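MobA-like NTP transferase domain-containing protein (Thermus thermophilus, PDB 2DPW) is of unknown function but probably acts as a nucleotidyltransferase, moving nucleotidyl groups from nucleoside triphosphates to an acceptor still to be identified. Local coordinates at residues M1-I6 against A45-V50; P49-E54 against A63-D68; E81-R86 against L151-F156; R32-W37 against D93-T98. One frame throughout, in Å; residues are numbered along the deposited sequence.

Contact 1. Residues M1-I6 against A45-V50; sequences MRPSAI and AGLSPV
R2 reaches across to the turn that follows helix 35-44, its chain bent at chi3 (68°) so that the guanidinium lies along the backbone of G46 and L47. R2 NH2 donates to L47 O over 2.9 Å from above the carbonyl plane, although this oxygen sits close to the guanidinium plane; NE adds a weak bond to the same oxygen. G46 C lies over one guanidinium face, near its rim. NH2 also bonds to Y43 O, so the positive group sits at the C-terminal end of helix 35-44, where the helix dipole would probably favour it. G46 takes positive phi as the C-prime residue of the Schellman motif that ends this helix. L47 sends its two methyls to different partners: CD2 meets P3 CB at 3.7 Å, the two side chains crossing at about a right angle, and CD1 meets A5 CB at 4.0 Å. A5 and P49 share the sheet face packed on L42, whereas I6 and V50 lie alongside each other on the opposite face, CG1 of I6 4.2 Å from CB of V50, against A79 and V83. Backbone bonds hold this register: S48 N to P3 O (2.7 Å), A5 N to S48 O (3.0 Å) and V50 N to A5 O (2.7 Å). Strands 4-8 and 48-52 thus run parallel as neighbours, with helix 35-44 packed on the A5 and P49 face: a beta-alpha-beta crossover, characteristic of the Rossmann-like nucleotide-binding part of the GT-A fold.

Contact 2. Residues P49-E54 against A63-D68; sequences PVYVGE and ALTLPD
A parallel beta ladder continues the Rossmann-like sheet of the GT-A fold here: strand 64-66 pairs with strand 48-52, reached through a connection that contains neither helix nor strand. Y51 turns both its N and its O to strand 64-66, straddling T65: N donates to L64 O at 2.8 Å in a nearly straight bond (172°), and O receives a weak bond from L66 N. Two residues on, G53 N reaches L66 O (3.1 Å) in the carbonyl plane. The side chain of Y51, with CG anti to the backbone N (chi1 177°), turns its ring edge to T65, CD2 standing 3.3 Å from the methyl CG2. V35 of helix 35-44 touches the ring, and A9 and L58 also touch the side chain. An alanine in place of Y51 would remove the ring edge from T65 and V35 and the hydroxyl from E54 O, and would probably leave the loop at E54 less well held. The other sheet face carries V50, V52 and L66: CG1 of V50 meets CD1 of L66 at 3.8 Å, crossing obliquely, and A79 of helix 72-81 packs against V52. Beyond the ladder D68 bonds G11 N through OD2. The phenol oxygen of Y51 donates to E54 O at 2.8 Å, from above the carbonyl plane, and lies where a CB on G53 would collide with it.

Contact 3. Residues E81-R86 against L151-F156; sequences EHVEGR and LDKSLF
K153 is the long arm: CG is anti to the backbone N (chi1 172°) and every later torsion is also anti, so the chain stretches straight over the loop 81-86. The ammonium lands on V83: K153 NZ lies 2.7 Å from V83 O, nearly along the C=O axis. E84 folds to the same nitrogen: CG is anti to the carbonyl carbon (chi1 -63°) and the chain bends at chi2 (-68°), bringing its OE2 to 3.0 Å from K153 NZ; the salt bridge meets the carboxylate from above its plane. A third bond, to L80 O, ties the ammonium to the end of helix 72-81, so two carbonyls and a carboxylate bind it and would probably stabilise its charge. The aliphatic part of K153 is used as well, CD lying 4.2 Å from CG2 of V83. A methionine in place of K153 would lack the ammonium and its three bonds, and would probably leave loop 81-86 less firmly held to helix 153-156. At its base K153 N makes a weak bond to G85 O (3.1 Å). R86 leads its side chain elsewhere: CG passes L151 O at 3.4 Å, and the guanidinium continues to L106 O. D152 is the N-cap of helix 153-156, its carboxylate accepting from L155 N, though OD2 is less surely placed, while CD2 of L151 lies over the centre of the F156 ring. R86 and D152 form a non-hydrogen-bonded antiparallel pair where strand 86-91 begins and strand 148-152 ends, the parallel-to-antiparallel step that makes the central sheet mixed, as in GT-A folds.

Contact 4. Residues R32-W37 against D93-T98; sequences RPMVEW and DIPHLT
M34, modelled as selenomethionine, runs alongside P95, its CG 3.8 Å from CB of the proline ring. With chi1 and chi2 both anti, SE of M34 lies 3.6 Å from D93 CA; the bend at chi3 (-79°) turns only CE. W37 meets the same proline from another direction, crossing it at about a right angle: its CD1 meets CB of P95 at 3.8 Å, and CB of W37 lies against P95 O. P95 CB thus touches both the selenomethionine and the indole, roughly at right angles. The indole is fixed in turn by NE1 bonding to Y29 O and by R32, whose CD stands 3.4 Å above one ring face, toward the rim. The start of helix 35-44 thus packs on the loop that follows strand 86-91; in GT-A nucleotidyltransferases the loop at this place commonly carries a metal-binding aspartate. Here D93 has OD1 bonded to T91 and OD2 in a salt bridge with K24. A type I turn from I94 to L97, closed by L97 N to I94 O at 3.1 Å, bends the loop around P95 toward helix 99-108. R32 NE reaches OE1 of E36 at 2.9 Å, on the lone pair anti to the other oxygen.

From the N terminus, contact 1 closes first, bringing residues 45-50 back to strand 4-8. Contact 4 opens inside that loop at 32-37 and closes at 93-98, so the two cross. Contact 2 begins on the stretch where contact 1 ends, sharing P49 and V50, and nests within the loop of contact 4; V35 and Y51 touch between them. Contact 3 opens at 81-86, inside that loop, and closes last at 151-156, crossing contact 4. Contacts 1, 2 and 3 join strands of one sheet, 64-66 to 48-52 to 4-8 and 86-91 to 148-152, linked by the pairing of 4-8 with 86-91 and by V83 packing on S4, I6 and V50, whereas contact 4 joins helix 35-44 to a loop.

Contact 1. Residues M1-I6 against A45-V50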
loop_
_atom_site.group_PDB
_atom_site.type_symbol
_atom_site.label_atom_id
_atom_site.label_comp_id
_atom_site.label_asym_id
_atom_site.label_seq_id
_atom_site.Cartn_x
_atom_site.Cartn_y
_atom_site.Cartn_z
HETATM N N MSE A 1 -16.940 -16.305 7.264
HETATM C CA MSE A 1 -16.292 -15.224 8.060
HETATM C C MSE A 1 -15.436 -14.335 7.171
HETATM O O MSE A 1 -14.480 -14.805 6.557
HETATM C CB MSE A 1 -15.416 -15.827 9.156
HETATM C CG MSE A 1 -14.787 -14.778 10.075
HETATM SE SE MSE A 1 -13.648 -15.509 11.468
HETATM C CE MSE A 1 -13.005 -13.911 12.314
ATOM N N ARG A 2 -15.776 -13.049 7.116
ATOM C CA ARG A 2 -15.043 -12.092 6.292
ATOM C C ARG A 2 -13.613 -11.875 6.769
ATOM O O ARG A 2 -13.378 -11.628 7.955
ATOM C CB ARG A 2 -15.753 -10.739 6.287
ATOM C CG ARG A 2 -17.227 -10.787 5.942
ATOM C CD ARG A 2 -17.896 -9.447 6.238
ATOM N NE ARG A 2 -17.431 -8.403 5.333
ATOM C CZ ARG A 2 -17.918 -8.189 4.114
ATOM N NH1 ARG A 2 -18.901 -8.945 3.646
ATOM N NH2 ARG A 2 -17.417 -7.222 3.359
ATOM N N PRO A 3 -12.636 -11.977 5.847
ATOM C CA PRO A 3 -11.220 -11.778 6.162
ATOM C C PRO A 3 -10.964 -10.298 6.465
ATOM O O PRO A 3 -11.717 -9.412 6.036
ATOM C CB PRO A 3 -10.512 -12.224 4.884
ATOM C CG PRO A 3 -11.422 -13.217 4.322
ATOM C CD PRO A 3 -12.767 -12.552 4.500
ATOM N N SER A 4 -9.888 -10.034 7.190
ATOM C CA SER A 4 -9.568 -8.675 7.569
ATOM C C SER A 4 -8.781 -7.869 6.569
ATOM O O SER A 4 -8.072 -8.398 5.719
ATOM C CB SER A 4 -8.830 -8.671 8.900
ATOM O OG SER A 4 -9.700 -9.085 9.931
ATOM N N ALA A 5 -8.934 -6.563 6.694
ATOM C CA ALA A 5 -8.248 -5.606 5.856
ATOM C C ALA A 5 -7.867 -4.497 6.818
ATOM O O ALA A 5 -8.469 -4.370 7.884
ATOM C CB ALA A 5 -9.185 -5.079 4.801
ATOM N N ILE A 6 -6.855 -3.712 6.478
ATOM C CA ILE A 6 -6.474 -2.614 7.354
ATOM C C ILE A 6 -6.238 -1.379 6.527
ATOM O O ILE A 6 -5.563 -1.412 5.504
ATOM C CB ILE A 6 -5.197 -2.908 8.165
ATOM C CG1 ILE A 6 -5.405 -4.159 9.029
ATOM C CG2 ILE A 6 -4.841 -1.683 9.011
ATOM C CD1 ILE A 6 -4.224 -4.541 9.888
ATOM N N ALA A 45 -15.364 -6.362 -1.766
ATOM C CA ALA A 45 -14.686 -7.601 -2.122
ATOM C C ALA A 45 -14.777 -8.653 -1.013
ATOM O O ALA A 45 -14.080 -9.665 -1.048
ATOM C CB ALA A 45 -13.234 -7.329 -2.497
ATOM N N GLY A 46 -15.643 -8.404 -0.035
ATOM C CA GLY A 46 -15.848 -9.355 1.045
ATOM C C GLY A 46 -14.945 -9.300 2.264
ATOM O O GLY A 46 -14.841 -10.289 2.994
ATOM N N LEU A 47 -14.307 -8.161 2.511
ATOM C CA LEU A 47 -13.412 -8.041 3.657
ATOM C C LEU A 47 -13.972 -7.138 4.744
ATOM O O LEU A 47 -14.857 -6.323 4.497
ATOM C CB LEU A 47 -12.069 -7.469 3.217
ATOM C CG LEU A 47 -11.365 -8.131 2.041
ATOM C CD1 LEU A 47 -10.171 -7.292 1.612
ATOM C CD2 LEU A 47 -10.929 -9.511 2.443
ATOM N N SER A 48 -13.435 -7.294 5.947
ATOM C CA SER A 48 -13.823 -6.480 7.091
ATOM C C SER A 48 -12.625 -5.555 7.366
ATOM O O SER A 48 -11.596 -6.000 7.860
ATOM C CB SER A 48 -14.095 -7.378 8.295
ATOM O OG SER A 48 -14.516 -6.621 9.419
ATOM N N PRO A 49 -12.745 -4.257 7.035
ATOM C CA PRO A 49 -11.683 -3.264 7.227
ATOM C C PRO A 49 -11.484 -2.660 8.604
ATOM O O PRO A 49 -12.418 -2.147 9.215
ATOM C CB PRO A 49 -12.037 -2.167 6.220
ATOM C CG PRO A 49 -13.009 -2.805 5.282
ATOM C CD PRO A 49 -13.799 -3.700 6.179
ATOM N N VAL A 50 -10.250 -2.710 9.085
ATOM C CA VAL A 50 -9.908 -2.101 10.356
ATOM C C VAL A 50 -9.380 -0.752 9.889
ATOM O O VAL A 50 -8.569 -0.688 8.969
ATOM C CB VAL A 50 -8.793 -2.865 11.087
ATOM C CG1 VAL A 50 -8.340 -2.076 12.303
ATOM C CG2 VAL A 50 -9.310 -4.229 11.530
#

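Contact 2. Residues P49-E54 against A63-D68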
loop_
_atom_site.group_PDB
_atom_site.type_symbol
_atom_site.label_atom_id
_atom_site.label_comp_id
_atom_site.label_asym_id
_atom_site.label_seq_id
_atom_site.Cartn_x
_atom_site.Cartn_y
_atom_site.Cartn_z
ATOM N N PRO A 49 -12.745 -4.257 7.035
ATOM C CA PRO A 49 -11.683 -3.264 7.227
ATOM C C PRO A 49 -11.484 -2.660 8.604
ATOM O O PRO A 49 -12.418 -2.147 9.215
ATOM C CB PRO A 49 -12.037 -2.167 6.220
ATOM C CG PRO A 49 -13.009 -2.805 5.282
ATOM C CD PRO A 49 -13.799 -3.700 6.179
ATOM N N VAL A 50 -10.250 -2.710 9.085
ATOM C CA VAL A 50 -9.908 -2.101 10.356
ATOM C C VAL A 50 -9.380 -0.752 9.889
ATOM O O VAL A 50 -8.569 -0.688 8.969
ATOM C CB VAL A 50 -8.793 -2.865 11.087
ATOM C CG1 VAL A 50 -8.340 -2.076 12.303
ATOM C CG2 VAL A 50 -9.310 -4.229 11.530
ATOM N N TYR A 51 -9.842 0.318 10.522
ATOM C CA TYR A 51 -9.462 1.671 10.157
ATOM C C TYR A 51 -8.556 2.372 11.161
ATOM O O TYR A 51 -8.950 2.611 12.301
ATOM C CB TYR A 51 -10.728 2.514 9.978
ATOM C CG TYR A 51 -10.450 3.960 9.660
ATOM C CD1 TYR A 51 -10.038 4.346 8.388
ATOM C CD2 TYR A 51 -10.542 4.937 10.647
ATOM C CE1 TYR A 51 -9.724 5.666 8.105
ATOM C CE2 TYR A 51 -10.224 6.263 10.377
ATOM C CZ TYR A 51 -9.816 6.619 9.101
ATOM O OH TYR A 51 -9.502 7.928 8.825
ATOM N N VAL A 52 -7.348 2.728 10.744
ATOM C CA VAL A 52 -6.466 3.446 11.653
ATOM C C VAL A 52 -6.399 4.913 11.212
ATOM O O VAL A 52 -5.934 5.226 10.125
ATOM C CB VAL A 52 -5.059 2.818 11.677
ATOM C CG1 VAL A 52 -4.324 3.255 12.930
ATOM C CG2 VAL A 52 -5.170 1.297 11.623
ATOM N N GLY A 53 -6.898 5.806 12.055
ATOM C CA GLY A 53 -6.899 7.222 11.726
ATOM C C GLY A 53 -8.057 7.934 12.410
ATOM O O GLY A 53 -8.723 7.357 13.268
ATOM N N GLU A 54 -8.309 9.185 12.049
ATOM C CA GLU A 54 -9.403 9.921 12.670
ATOM C C GLU A 54 -10.726 9.566 12.004
ATOM O O GLU A 54 -10.822 9.527 10.777
ATOM C CB GLU A 54 -9.160 11.417 12.558
ATOM C CG GLU A 54 -10.073 12.247 13.421
ATOM C CD GLU A 54 -9.971 13.724 13.099
ATOM O OE1 GLU A 54 -8.834 14.245 13.037
ATOM O OE2 GLU A 54 -11.029 14.362 12.908
ATOM N N ALA A 63 -14.984 -1.875 10.578
ATOM C CA ALA A 63 -15.147 -2.901 11.604
ATOM C C ALA A 63 -14.613 -2.451 12.945
ATOM O O ALA A 63 -15.204 -2.726 13.987
ATOM C CB ALA A 63 -14.445 -4.149 11.188
ATOM N N LEU A 64 -13.477 -1.775 12.912
ATOM C CA LEU A 64 -12.846 -1.276 14.116
ATOM C C LEU A 64 -12.152 0.028 13.723
ATOM O O LEU A 64 -11.683 0.178 12.591
ATOM C CB LEU A 64 -11.833 -2.312 14.643
ATOM C CG LEU A 64 -11.077 -1.918 15.918
ATOM C CD1 LEU A 64 -12.017 -1.946 17.098
ATOM C CD2 LEU A 64 -9.912 -2.851 16.163
ATOM N N THR A 65 -12.080 0.965 14.661
ATOM C CA THR A 65 -11.459 2.247 14.387
ATOM C C THR A 65 -10.385 2.546 15.416
ATOM O O THR A 65 -10.676 3.069 16.483
ATOM C CB THR A 65 -12.515 3.332 14.438
ATOM O OG1 THR A 65 -13.777 2.761 14.056
ATOM C CG2 THR A 65 -12.175 4.461 13.499
ATOM N N LEU A 66 -9.144 2.195 15.106
ATOM C CA LEU A 66 -8.036 2.449 16.024
ATOM C C LEU A 66 -7.526 3.856 15.754
ATOM O O LEU A 66 -7.688 4.375 14.650
ATOM C CB LEU A 66 -6.914 1.423 15.806
ATOM C CG LEU A 66 -7.431 -0.029 15.839
ATOM C CD1 LEU A 66 -6.393 -0.991 15.319
ATOM C CD2 LEU A 66 -7.836 -0.402 17.249
ATOM N N PRO A 67 -6.930 4.508 16.769
ATOM C CA PRO A 67 -6.389 5.869 16.641
ATOM C C PRO A 67 -5.068 5.887 15.878
ATOM O O PRO A 67 -4.620 4.870 15.341
ATOM C CB PRO A 67 -6.196 6.296 18.086
ATOM C CG PRO A 67 -5.781 5.014 18.736
ATOM C CD PRO A 67 -6.769 4.018 18.151
ATOM N N ASP A 68 -4.428 7.043 15.859
ATOM C CA ASP A 68 -3.169 7.182 15.156
ATOM C C ASP A 68 -1.996 7.132 16.114
ATOM O O ASP A 68 -1.958 7.884 17.086
ATOM C CB ASP A 68 -3.144 8.509 14.415
ATOM C CG ASP A 68 -2.035 8.584 13.398
ATOM O OD1 ASP A 68 -0.954 8.005 13.643
ATOM O OD2 ASP A 68 -2.245 9.232 12.351
#

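Contact 3. Residues E81-R86 against L151-F156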
loop_
_atom_site.group_PDB
_atom_site.type_symbol
_atom_site.label_atom_id
_atom_site.label_comp_id
_atom_site.label_asym_id
_atom_site.label_seq_id
_atom_site.Cartn_x
_atom_site.Cartn_y
_atom_site.Cartn_z
ATOM N N GLU A 81 -2.617 -6.272 15.813
ATOM C CA GLU A 81 -3.008 -6.852 17.093
ATOM C C GLU A 81 -4.477 -7.257 17.032
ATOM O O GLU A 81 -4.908 -8.187 17.711
ATOM C CB GLU A 81 -2.828 -5.838 18.233
ATOM C CG GLU A 81 -1.392 -5.415 18.526
ATOM C CD GLU A 81 -1.285 -4.478 19.731
ATOM O OE1 GLU A 81 -2.300 -3.843 20.101
ATOM O OE2 GLU A 81 -0.175 -4.367 20.301
ATOM N N HIS A 82 -5.245 -6.555 16.204
ATOM C CA HIS A 82 -6.670 -6.828 16.083
ATOM C C HIS A 82 -7.108 -7.665 14.881
ATOM O O HIS A 82 -8.283 -7.674 14.531
ATOM C CB HIS A 82 -7.449 -5.509 16.090
ATOM C CG HIS A 82 -7.232 -4.685 17.320
ATOM N ND1 HIS A 82 -6.109 -3.908 17.509
ATOM C CD2 HIS A 82 -7.984 -4.539 18.438
ATOM C CE1 HIS A 82 -6.178 -3.316 18.690
ATOM N NE2 HIS A 82 -7.307 -3.684 19.273
ATOM N N VAL A 83 -6.192 -8.369 14.239
ATOM C CA VAL A 83 -6.607 -9.181 13.104
ATOM C C VAL A 83 -5.944 -10.549 13.123
ATOM O O VAL A 83 -5.068 -10.808 13.941
ATOM C CB VAL A 83 -6.295 -8.478 11.758
ATOM C CG1 VAL A 83 -6.908 -7.093 11.744
ATOM C CG2 VAL A 83 -4.796 -8.399 11.538
ATOM N N GLU A 84 -6.378 -11.426 12.225
ATOM C CA GLU A 84 -5.815 -12.768 12.136
ATOM C C GLU A 84 -5.831 -13.242 10.687
ATOM O O GLU A 84 -6.630 -12.764 9.879
ATOM C CB GLU A 84 -6.617 -13.744 13.003
ATOM C CG GLU A 84 -6.603 -13.459 14.519
ATOM C CD GLU A 84 -5.233 -13.666 15.174
ATOM O OE1 GLU A 84 -4.518 -14.624 14.794
ATOM O OE2 GLU A 84 -4.882 -12.880 16.082
ATOM N N GLY A 85 -4.935 -14.171 10.365
ATOM C CA GLY A 85 -4.861 -14.724 9.023
ATOM C C GLY A 85 -4.111 -13.893 8.009
ATOM O O GLY A 85 -3.110 -13.255 8.336
ATOM N N ARG A 86 -4.580 -13.920 6.763
ATOM C CA ARG A 86 -3.958 -13.137 5.701
ATOM C C ARG A 86 -4.742 -11.839 5.640
ATOM O O ARG A 86 -5.970 -11.862 5.565
ATOM C CB ARG A 86 -4.041 -13.861 4.363
ATOM C CG ARG A 86 -2.977 -13.410 3.384
ATOM C CD ARG A 86 -2.926 -14.258 2.112
ATOM N NE ARG A 86 -4.122 -14.081 1.288
ATOM C CZ ARG A 86 -4.245 -14.513 0.035
ATOM N NH1 ARG A 86 -3.239 -15.152 -0.553
ATOM N NH2 ARG A 86 -5.375 -14.306 -0.632
ATOM N N LEU A 151 -0.580 -9.258 3.592
ATOM C CA LEU A 151 0.255 -9.933 4.584
ATOM C C LEU A 151 -0.329 -11.141 5.270
ATOM O O LEU A 151 -1.532 -11.235 5.507
ATOM C CB LEU A 151 0.648 -8.986 5.718
ATOM C CG LEU A 151 1.290 -7.634 5.467
ATOM C CD1 LEU A 151 1.412 -6.953 6.808
ATOM C CD2 LEU A 151 2.652 -7.780 4.759
ATOM N N ASP A 152 0.559 -12.060 5.615
ATOM C CA ASP A 152 0.166 -13.222 6.369
ATOM C C ASP A 152 0.659 -12.816 7.755
ATOM O O ASP A 152 1.831 -13.005 8.076
ATOM C CB ASP A 152 0.911 -14.450 5.901
ATOM C CG ASP A 152 0.432 -15.681 6.593
ATOM O OD1 ASP A 152 -0.631 -16.200 6.195
ATOM O OD2 ASP A 152 1.096 -16.115 7.557
ATOM N N LYS A 153 -0.235 -12.207 8.537
ATOM C CA LYS A 153 0.070 -11.725 9.890
ATOM C C LYS A 153 1.046 -12.660 10.589
ATOM O O LYS A 153 2.128 -12.243 11.016
ATOM C CB LYS A 153 -1.187 -11.651 10.759
ATOM C CG LYS A 153 -0.848 -11.346 12.217
ATOM C CD LYS A 153 -2.067 -11.208 13.102
ATOM C CE LYS A 153 -1.654 -10.862 14.519
ATOM N NZ LYS A 153 -2.788 -10.825 15.465
ATOM N N SER A 154 0.629 -13.920 10.723
ATOM C CA SER A 154 1.402 -14.969 11.364
ATOM C C SER A 154 2.781 -15.156 10.792
ATOM O O SER A 154 3.715 -15.347 11.547
ATOM C CB SER A 154 0.666 -16.278 11.226
ATOM O OG SER A 154 -0.015 -16.354 9.979
ATOM N N LEU A 155 2.928 -15.143 9.471
ATOM C CA LEU A 155 4.260 -15.335 8.891
ATOM C C LEU A 155 5.110 -14.088 9.062
ATOM O O LEU A 155 6.316 -14.128 9.301
ATOM C CB LEU A 155 4.148 -15.638 7.405
ATOM C CG LEU A 155 3.607 -16.980 6.933
ATOM C CD1 LEU A 155 3.427 -16.988 5.419
ATOM C CD2 LEU A 155 4.572 -18.041 7.361
ATOM N N PHE A 156 4.447 -12.961 8.915
ATOM C CA PHE A 156 5.103 -11.682 9.011
ATOM C C PHE A 156 5.556 -11.356 10.417
ATOM O O PHE A 156 6.627 -10.790 10.619
ATOM C CB PHE A 156 4.164 -10.598 8.515
ATOM C CG PHE A 156 4.868 -9.361 8.101
ATOM C CD1 PHE A 156 5.896 -9.428 7.162
ATOM C CD2 PHE A 156 4.524 -8.130 8.646
ATOM C CE1 PHE A 156 6.578 -8.288 6.774
ATOM C CE2 PHE A 156 5.195 -6.979 8.265
ATOM C CZ PHE A 156 6.229 -7.058 7.323
#

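Contact 4. Residues R32-W37 against D93-T98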
loop_
_atom_site.group_PDB
_atom_site.type_symbol
_atom_site.label_atom_id
_atom_site.label_comp_id
_atom_site.label_asym_id
_atom_site.label_seq_id
_atom_site.Cartn_x
_atom_site.Cartn_y
_atom_site.Cartn_z
ATOM N N ARG A 32 -17.536 12.352 -1.115
ATOM C CA ARG A 32 -17.324 11.783 0.208
ATOM C C ARG A 32 -15.884 11.848 0.675
ATOM O O ARG A 32 -14.946 12.007 -0.121
ATOM C CB ARG A 32 -17.739 10.314 0.241
ATOM C CG ARG A 32 -19.041 10.009 -0.451
ATOM C CD ARG A 32 -19.168 8.521 -0.735
ATOM N NE ARG A 32 -19.320 7.733 0.484
ATOM C CZ ARG A 32 -19.513 6.418 0.485
ATOM N NH1 ARG A 32 -19.637 5.767 1.630
ATOM N NH2 ARG A 32 -19.584 5.758 -0.664
ATOM N N PRO A 33 -15.693 11.715 1.997
ATOM C CA PRO A 33 -14.330 11.749 2.515
ATOM C C PRO A 33 -13.636 10.617 1.773
ATOM O O PRO A 33 -14.001 9.446 1.899
ATOM C CB PRO A 33 -14.517 11.442 3.989
ATOM C CG PRO A 33 -15.841 12.086 4.286
ATOM C CD PRO A 33 -16.682 11.689 3.091
HETATM N N MSE A 34 -12.674 11.006 0.956
HETATM C CA MSE A 34 -11.851 10.123 0.141
HETATM C C MSE A 34 -11.715 8.637 0.526
HETATM O O MSE A 34 -11.896 7.748 -0.312
HETATM C CB MSE A 34 -10.468 10.747 0.084
HETATM C CG MSE A 34 -9.490 10.019 -0.765
HETATM SE SE MSE A 34 -7.839 10.942 -0.630
HETATM C CE MSE A 34 -8.207 12.381 -1.856
ATOM N N VAL A 35 -11.368 8.377 1.782
ATOM C CA VAL A 35 -11.158 7.020 2.260
ATOM C C VAL A 35 -12.372 6.093 2.207
ATOM O O VAL A 35 -12.222 4.864 2.170
ATOM C CB VAL A 35 -10.615 7.044 3.699
ATOM C CG1 VAL A 35 -11.688 7.553 4.626
ATOM C CG2 VAL A 35 -10.121 5.646 4.116
ATOM N N GLU A 36 -13.572 6.663 2.194
ATOM C CA GLU A 36 -14.778 5.832 2.155
ATOM C C GLU A 36 -14.895 5.050 0.855
ATOM O O GLU A 36 -15.559 4.005 0.808
ATOM C CB GLU A 36 -16.030 6.678 2.368
ATOM C CG GLU A 36 -16.047 7.350 3.725
ATOM C CD GLU A 36 -17.317 8.134 3.984
ATOM O OE1 GLU A 36 -18.050 8.426 3.004
ATOM O OE2 GLU A 36 -17.574 8.462 5.169
ATOM N N TRP A 37 -14.254 5.561 -0.198
ATOM C CA TRP A 37 -14.261 4.890 -1.491
ATOM C C TRP A 37 -13.443 3.624 -1.308
ATOM O O TRP A 37 -13.751 2.572 -1.867
ATOM C CB TRP A 37 -13.637 5.788 -2.566
ATOM C CG TRP A 37 -14.417 7.052 -2.784
ATOM C CD1 TRP A 37 -14.009 8.329 -2.530
ATOM C CD2 TRP A 37 -15.763 7.151 -3.260
ATOM N NE1 TRP A 37 -15.014 9.220 -2.818
ATOM C CE2 TRP A 37 -16.102 8.525 -3.272
ATOM C CE3 TRP A 37 -16.714 6.214 -3.684
ATOM C CZ2 TRP A 37 -17.359 8.983 -3.683
ATOM C CZ3 TRP A 37 -17.957 6.668 -4.091
ATOM C CH2 TRP A 37 -18.268 8.042 -4.091
ATOM N N ASP A 93 -5.828 6.894 0.727
ATOM C CA ASP A 93 -5.821 7.924 -0.311
ATOM C C ASP A 93 -5.820 7.418 -1.751
ATOM O O ASP A 93 -5.265 8.058 -2.646
ATOM C CB ASP A 93 -4.631 8.853 -0.108
ATOM C CG ASP A 93 -3.321 8.183 -0.418
ATOM O OD1 ASP A 93 -3.234 6.949 -0.231
ATOM O OD2 ASP A 93 -2.381 8.895 -0.838
ATOM N N ILE A 94 -6.419 6.256 -1.969
ATOM C CA ILE A 94 -6.525 5.705 -3.306
ATOM C C ILE A 94 -8.017 5.498 -3.509
ATOM O O ILE A 94 -8.508 4.374 -3.495
ATOM C CB ILE A 94 -5.769 4.360 -3.457
ATOM C CG1 ILE A 94 -5.911 3.516 -2.181
ATOM C CG2 ILE A 94 -4.308 4.634 -3.827
ATOM C CD1 ILE A 94 -5.400 2.072 -2.321
ATOM N N PRO A 95 -8.757 6.603 -3.694
ATOM C CA PRO A 95 -10.206 6.656 -3.901
ATOM C C PRO A 95 -10.726 5.952 -5.157
ATOM O O PRO A 95 -11.928 5.711 -5.275
ATOM C CB PRO A 95 -10.483 8.155 -3.922
ATOM C CG PRO A 95 -9.270 8.684 -4.595
ATOM C CD PRO A 95 -8.173 7.946 -3.869
ATOM N N HIS A 96 -9.833 5.631 -6.089
ATOM C CA HIS A 96 -10.233 4.950 -7.312
ATOM C C HIS A 96 -10.254 3.441 -7.120
ATOM O O HIS A 96 -10.638 2.704 -8.029
ATOM C CB HIS A 96 -9.277 5.280 -8.460
ATOM C CG HIS A 96 -9.238 6.729 -8.817
ATOM N ND1 HIS A 96 -8.222 7.569 -8.414
ATOM C CD2 HIS A 96 -10.099 7.497 -9.528
ATOM C CE1 HIS A 96 -8.457 8.788 -8.860
ATOM N NE2 HIS A 96 -9.592 8.771 -9.540
ATOM N N LEU A 97 -9.832 2.986 -5.943
ATOM C CA LEU A 97 -9.797 1.561 -5.652
ATOM C C LEU A 97 -11.156 0.899 -5.894
ATOM O O LEU A 97 -12.188 1.387 -5.434
ATOM C CB LEU A 97 -9.351 1.314 -4.207
ATOM C CG LEU A 97 -9.133 -0.166 -3.831
ATOM C CD1 LEU A 97 -7.857 -0.690 -4.469
ATOM C CD2 LEU A 97 -9.059 -0.308 -2.319
ATOM N N THR A 98 -11.135 -0.222 -6.613
ATOM C CA THR A 98 -12.340 -0.975 -6.947
ATOM C C THR A 98 -12.302 -2.393 -6.395
ATOM O O THR A 98 -11.234 -2.933 -6.120
ATOM C CB THR A 98 -12.514 -1.094 -8.463
ATOM O OG1 THR A 98 -11.441 -1.866 -9.003
ATOM C CG2 THR A 98 -12.496 0.248 -9.097
#